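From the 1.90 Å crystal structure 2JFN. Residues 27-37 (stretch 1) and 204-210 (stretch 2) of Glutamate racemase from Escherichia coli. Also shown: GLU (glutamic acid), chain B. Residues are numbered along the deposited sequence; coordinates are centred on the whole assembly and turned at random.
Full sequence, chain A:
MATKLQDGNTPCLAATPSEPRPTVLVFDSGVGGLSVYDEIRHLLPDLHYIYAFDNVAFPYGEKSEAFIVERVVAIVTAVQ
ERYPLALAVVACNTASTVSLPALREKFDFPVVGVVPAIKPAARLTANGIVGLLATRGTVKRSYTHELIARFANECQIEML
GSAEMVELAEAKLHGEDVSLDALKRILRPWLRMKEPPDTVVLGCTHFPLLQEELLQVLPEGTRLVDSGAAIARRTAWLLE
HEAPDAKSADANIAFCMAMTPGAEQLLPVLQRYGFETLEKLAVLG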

# COMPACT_ATOMS: atom_id res chain seq x y z
N PHE A 27 5.12 5.20 3.38
CA PHE A 27 4.19 6.19 2.86
C PHE A 27 3.01 5.63 2.06
O PHE A 27 3.15 4.64 1.35
CB PHE A 27 4.93 7.18 1.95
CG PHE A 27 4.01 8.09 1.17
CD1 PHE A 27 3.49 9.25 1.75
CD2 PHE A 27 3.62 7.76 -0.12
CE1 PHE A 27 2.59 10.06 1.05
CE2 PHE A 27 2.72 8.56 -0.83
CZ PHE A 27 2.20 9.71 -0.24
N ASP A 28 1.86 6.29 2.18
CA ASP A 28 0.66 5.93 1.44
C ASP A 28 -0.25 7.14 1.42
O ASP A 28 -0.05 8.09 2.18
CB ASP A 28 -0.11 4.77 2.09
CG ASP A 28 -1.33 4.36 1.27
OD1 ASP A 28 -2.39 4.01 1.84
OD2 ASP A 28 -1.23 4.38 0.02
N SER A 29 -1.25 7.11 0.55
CA SER A 29 -2.22 8.19 0.45
C SER A 29 -3.15 8.12 1.67
O SER A 29 -3.69 9.14 2.11
CB SER A 29 -3.03 8.03 -0.83
OG SER A 29 -3.67 6.77 -0.84
N GLY A 30 -3.32 6.92 2.22
CA GLY A 30 -4.18 6.76 3.38
C GLY A 30 -3.73 5.69 4.35
O GLY A 30 -2.57 5.66 4.77
N VAL A 31 -4.65 4.79 4.72
CA VAL A 31 -4.33 3.73 5.67
C VAL A 31 -3.74 2.45 5.05
O VAL A 31 -3.19 1.62 5.77
CB VAL A 31 -5.58 3.32 6.52
CG1 VAL A 31 -6.09 4.52 7.32
CG2 VAL A 31 -6.69 2.79 5.61
N GLY A 32 -3.84 2.30 3.74
CA GLY A 32 -3.32 1.10 3.10
C GLY A 32 -1.87 0.80 3.43
O GLY A 32 -1.47 -0.36 3.54
N GLY A 33 -1.08 1.86 3.58
CA GLY A 33 0.33 1.70 3.90
C GLY A 33 0.55 0.86 5.14
O GLY A 33 1.56 0.18 5.25
N LEU A 34 -0.41 0.89 6.06
CA LEU A 34 -0.30 0.13 7.29
C LEU A 34 -0.24 -1.38 7.08
O LEU A 34 0.34 -2.09 7.89
CB LEU A 34 -1.47 0.47 8.22
CG LEU A 34 -1.48 1.91 8.76
CD1 LEU A 34 -2.77 2.16 9.52
CD2 LEU A 34 -0.26 2.12 9.66
N SER A 35 -0.83 -1.88 5.99
CA SER A 35 -0.78 -3.32 5.76
C SER A 35 0.66 -3.73 5.41
O SER A 35 1.13 -4.80 5.80
CB SER A 35 -1.74 -3.75 4.64
OG SER A 35 -1.33 -3.26 3.37
N VAL A 36 1.36 -2.86 4.68
CA VAL A 36 2.74 -3.13 4.28
C VAL A 36 3.64 -2.95 5.48
O VAL A 36 4.55 -3.75 5.73
CB VAL A 36 3.19 -2.17 3.15
CG1 VAL A 36 4.64 -2.47 2.76
CG2 VAL A 36 2.27 -2.33 1.95
N TYR A 37 3.39 -1.89 6.24
CA TYR A 37 4.17 -1.63 7.44
C TYR A 37 4.06 -2.80 8.42
O TYR A 37 5.04 -3.22 9.01
CB TYR A 37 3.70 -0.33 8.11
CG TYR A 37 3.98 -0.27 9.59
CD1 TYR A 37 3.00 -0.62 10.51
CD2 TYR A 37 5.24 0.10 10.07
CE1 TYR A 37 3.26 -0.60 11.88
CE2 TYR A 37 5.51 0.12 11.43
CZ TYR A 37 4.52 -0.23 12.33
OH TYR A 37 4.78 -0.21 13.68
N CYS A 204 -3.85 -3.29 -4.31
CA CYS A 204 -4.07 -2.01 -3.67
C CYS A 204 -3.68 -2.29 -2.22
O CYS A 204 -4.20 -3.23 -1.61
CB CYS A 204 -5.54 -1.60 -3.77
SG CYS A 204 -5.86 0.07 -3.19
N THR A 205 -2.75 -1.51 -1.67
CA THR A 205 -2.31 -1.75 -0.30
C THR A 205 -3.43 -1.60 0.74
O THR A 205 -3.27 -1.99 1.90
CB THR A 205 -1.11 -0.85 0.08
OG1 THR A 205 -1.51 0.52 0.11
CG2 THR A 205 0.02 -1.02 -0.94
N HIS A 206 -4.55 -1.03 0.33
CA HIS A 206 -5.69 -0.89 1.24
C HIS A 206 -6.42 -2.23 1.41
O HIS A 206 -6.97 -2.52 2.48
CB HIS A 206 -6.71 0.12 0.69
CG HIS A 206 -6.49 1.53 1.13
ND1 HIS A 206 -5.49 2.33 0.60
CD2 HIS A 206 -7.17 2.31 2.00
CE1 HIS A 206 -5.56 3.53 1.14
NE2 HIS A 206 -6.57 3.55 1.99
N PHE A 207 -6.41 -3.04 0.36
CA PHE A 207 -7.15 -4.30 0.37
C PHE A 207 -6.77 -5.37 1.39
O PHE A 207 -7.66 -6.01 1.95
CB PHE A 207 -7.22 -4.86 -1.06
CG PHE A 207 -7.91 -3.94 -2.04
CD1 PHE A 207 -7.92 -4.22 -3.40
CD2 PHE A 207 -8.55 -2.77 -1.60
CE1 PHE A 207 -8.54 -3.36 -4.32
CE2 PHE A 207 -9.18 -1.91 -2.50
CZ PHE A 207 -9.17 -2.20 -3.86
N PRO A 208 -5.46 -5.59 1.65
CA PRO A 208 -5.13 -6.62 2.63
C PRO A 208 -5.81 -6.34 3.98
O PRO A 208 -6.06 -7.25 4.77
CB PRO A 208 -3.61 -6.53 2.72
CG PRO A 208 -3.23 -6.17 1.33
CD PRO A 208 -4.25 -5.09 0.98
N LEU A 209 -6.11 -5.07 4.23
CA LEU A 209 -6.77 -4.66 5.47
C LEU A 209 -8.18 -5.24 5.55
O LEU A 209 -8.77 -5.30 6.63
CB LEU A 209 -6.85 -3.12 5.55
CG LEU A 209 -5.53 -2.37 5.61
CD1 LEU A 209 -5.79 -0.88 5.54
CD2 LEU A 209 -4.79 -2.73 6.89
N LEU A 210 -8.71 -5.65 4.41
CA LEU A 210 -10.06 -6.22 4.33
C LEU A 210 -10.01 -7.74 4.12
O LEU A 210 -11.02 -8.35 3.77
CB LEU A 210 -10.82 -5.59 3.16
CG LEU A 210 -11.12 -4.09 3.24
CD1 LEU A 210 -11.63 -3.60 1.91
CD2 LEU A 210 -12.14 -3.83 4.34
N GLU B . -3.14 2.48 -0.88
CA GLU B . -3.77 2.66 -2.19
C GLU B . -2.82 2.15 -3.26
O GLU B . -2.11 1.11 -3.04
CB GLU B . -4.08 4.15 -2.42
CG GLU B . -5.51 4.33 -2.98
CD GLU B . -5.73 5.74 -3.49
OE1 GLU B . -6.47 5.94 -4.45
OE2 GLU B . -5.18 6.70 -2.94
OXT GLU B . -2.74 2.75 -4.39

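His206, Thr205 and Leu209 carry most of stretch 2's share of the 402 Å² buried here, and they meet stretch 1 differently: His206 packs on the glycine-rich loop, while Thr205 and Leu209 also reach Ser35 in the helix that follows. The His206 CA-to-CB bond runs sideways, but the ring end comes nearer: Gly32 CA lies 3.7 Å from the ring centroid (CG, ND1, CD2, CE1, NE2), 20° off the ring normal, a CH-pi contact over the face. The CA atoms of Gly32 and His206 are only 3.6 Å apart, and a CB on Gly32 would fall 2.5 Å from His206 ND1 and 2.6 Å from Thr205 OG1, so the approach depends on the bare glycine backbone. At the ring edge, ND1 of His206 accepts a hydrogen bond from the ligand N at 2.8 Å. That same N donates to Thr205 OG1 (2.7 Å) and Asp28 OD2 (2.8 Å), tying both stretches to the glutamate.

Thr205 O sits 2.7 Å from Ser35 OG and 2.9 Å from Gly32 O. The two carbonyl oxygens are both acceptors and cannot bond to each other; the Ser35 hydroxyl lies within reach of both, and its single proton is not assigned.

Leu209 supplies apolar packing, with CD1 3.8 Å from Val31 CG2 and CD2 3.9 Å from Ser35 CB.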